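Local coordinates for protein phosphotransferase ChpT (Brucella abortus, PDB 4QPK), which relays phosphoryl groups as a homodimeric histidine phosphotransferase in the phosphorelay controlling cell growth, division and intracellular survival inside mammalian host cells, at residues 149-154 with 179-183. Numbering follows the deposited sequence.
Sequences LLLNML and RFVIT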
loop_
_atom_site.group_PDB
_atom_site.type_symbol
_atom_site.label_atom_id
_atom_site.label_comp_id
_atom_site.label_asym_id
_atom_site.label_seq_id
_atom_site.Cartn_x
_atom_site.Cartn_y
_atom_site.Cartn_z
ATOM N N LEU B 149 11.724 4.790 10.781
ATOM C CA LEU B 149 11.994 6.219 10.918
ATOM C C LEU B 149 13.129 6.634 9.964
ATOM O O LEU B 149 13.004 7.610 9.232
ATOM C CB LEU B 149 12.351 6.570 12.369
ATOM C CG LEU B 149 12.944 7.972 12.559
ATOM C CD1 LEU B 149 11.923 9.039 12.198
ATOM C CD2 LEU B 149 13.419 8.133 14.014
ATOM N N LEU B 150 14.218 5.865 9.972
ATOM C CA LEU B 150 15.356 6.130 9.100
ATOM C C LEU B 150 14.928 6.253 7.629
ATOM O O LEU B 150 15.245 7.241 6.964
ATOM C CB LEU B 150 16.420 5.030 9.279
ATOM C CG LEU B 150 17.608 4.970 8.305
ATOM C CD1 LEU B 150 18.421 6.243 8.332
ATOM C CD2 LEU B 150 18.477 3.758 8.627
ATOM N N LEU B 151 14.198 5.265 7.119
ATOM C CA LEU B 151 13.789 5.299 5.719
ATOM C C LEU B 151 12.849 6.473 5.436
ATOM O O LEU B 151 12.906 7.075 4.370
ATOM C CB LEU B 151 13.126 3.979 5.311
ATOM C CG LEU B 151 14.066 2.776 5.252
ATOM C CD1 LEU B 151 13.257 1.527 4.895
ATOM C CD2 LEU B 151 15.164 2.987 4.220
ATOM N N ASN B 152 11.978 6.802 6.386
ATOM C CA ASN B 152 11.086 7.935 6.179
ATOM C C ASN B 152 11.827 9.275 6.208
ATOM O O ASN B 152 11.434 10.215 5.527
ATOM C CB ASN B 152 9.961 7.921 7.208
ATOM C CG ASN B 152 8.803 7.036 6.760
ATOM O OD1 ASN B 152 7.903 7.491 6.051
ATOM N ND2 ASN B 152 8.852 5.768 7.131
ATOM N N MET B 153 12.902 9.349 6.978
ATOM C CA MET B 153 13.756 10.526 6.964
ATOM C C MET B 153 14.426 10.705 5.593
ATOM O O MET B 153 14.710 11.825 5.194
ATOM C CB MET B 153 14.814 10.430 8.073
ATOM C CG MET B 153 14.236 10.635 9.452
ATOM S SD MET B 153 15.429 10.421 10.783
ATOM C CE MET B 153 16.474 11.869 10.626
ATOM N N LEU B 154 14.686 9.609 4.870
ATOM C CA LEU B 154 15.230 9.740 3.513
ATOM C C LEU B 154 14.241 10.454 2.611
ATOM O O LEU B 154 14.622 11.236 1.741
ATOM C CB LEU B 154 15.540 8.372 2.906
ATOM C CG LEU B 154 16.402 7.428 3.724
ATOM C CD1 LEU B 154 16.754 6.199 2.875
ATOM C CD2 LEU B 154 17.630 8.151 4.230
ATOM N N ARG B 179 22.049 6.780 16.138
ATOM C CA ARG B 179 21.882 8.135 15.642
ATOM C C ARG B 179 21.845 8.080 14.111
ATOM O O ARG B 179 22.688 7.429 13.498
ATOM C CB ARG B 179 23.014 9.052 16.135
ATOM C CG ARG B 179 22.967 10.457 15.541
ATOM C CD ARG B 179 23.918 11.430 16.255
ATOM N NE ARG B 179 25.320 11.035 16.155
ATOM C CZ ARG B 179 26.024 10.494 17.150
ATOM N NH1 ARG B 179 25.462 10.287 18.335
ATOM N NH2 ARG B 179 27.298 10.168 16.962
ATOM N N PHE B 180 20.834 8.713 13.508
ATOM C CA PHE B 180 20.719 8.771 12.055
ATOM C C PHE B 180 21.013 10.177 11.571
ATOM O O PHE B 180 20.456 11.139 12.083
ATOM C CB PHE B 180 19.314 8.353 11.576
ATOM C CG PHE B 180 18.839 7.043 12.130
ATOM C CD1 PHE B 180 17.511 6.890 12.533
ATOM C CD2 PHE B 180 19.698 5.950 12.223
ATOM C CE1 PHE B 180 17.053 5.682 13.036
ATOM C CE2 PHE B 180 19.248 4.740 12.726
ATOM C CZ PHE B 180 17.917 4.603 13.131
ATOM N N VAL B 181 21.865 10.300 10.565
ATOM C CA VAL B 181 22.179 11.610 10.029
ATOM C C VAL B 181 21.925 11.626 8.533
ATOM O O VAL B 181 22.538 10.871 7.780
ATOM C CB VAL B 181 23.638 12.005 10.322
ATOM C CG1 VAL B 181 23.861 13.459 9.940
ATOM C CG2 VAL B 181 23.952 11.771 11.809
ATOM N N ILE B 182 21.011 12.490 8.113
ATOM C CA ILE B 182 20.673 12.630 6.704
ATOM C C ILE B 182 21.046 14.038 6.270
ATOM O O ILE B 182 20.475 15.021 6.757
ATOM C CB ILE B 182 19.171 12.362 6.448
ATOM C CG1 ILE B 182 18.888 10.859 6.487
ATOM C CG2 ILE B 182 18.754 12.864 5.084
ATOM C CD1 ILE B 182 18.801 10.269 7.879
ATOM N N THR B 183 22.022 14.127 5.374
ATOM C CA THR B 183 22.544 15.415 4.932
ATOM C C THR B 183 22.244 15.656 3.459
ATOM O O THR B 183 22.625 14.853 2.603
ATOM C CB THR B 183 24.070 15.503 5.155
ATOM O OG1 THR B 183 24.376 15.192 6.518
ATOM C CG2 THR B 183 24.557 16.918 4.838
#
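Phe180 presents one face of its ring to Leu150, and the geometry qualifies as a CH-pi contact: Leu150 CB stands 4.0 Å from the centroid of the Phe180 ring, 15° from the ring normal. The branch of the leucine extends the same cover, because its CG lies anti to the backbone N (chi1 170°) and carries CD1 to 3.9 Å from Phe180 CG, over the root of the ring. The two side chains meet at roughly a right angle. Met153 SD and Leu149 CD2 approach the ring differently, near its plane and at its edge; the sulfur is 4.5 Å from Phe180 CD1.

Ile182, two residues along the strand, points its CB to the helix as Phe180 does, whereas that of Val181 points away. The axes of the segments run nearly parallel, 11° apart. Their closest approach is 9.3 Å, as expected for a helix lying on a sheet with apolar side chains filling the gap; no hydrogen bond joins the segments, and all six touching residues are buried. This is one layer boundary of the alpha/beta sandwich that resembles the catalytic and ATP-binding domain of histidine kinases but lacks regions required for ATP binding. Helix 144-160 covers strand 178-185 of the mixed sheet here; Leu171 of the adjoining strand 166-173 touches both Leu150 and Phe180.

Met153 bends at its third torsion, bringing its methyl CE to 3.9 Å from Ile182 CD1, and Met153 CB lies nearly as close to Ile182 CD1. One carbon further in on the same branch, Leu154 CD2 packs against Ile182 CG1 at 3.7 Å, the two side chains crossing almost perpendicularly. Leu150 CD1 also reaches Ile182 CD1, 4.1 Å away, and thus touches both inward-facing strand residues.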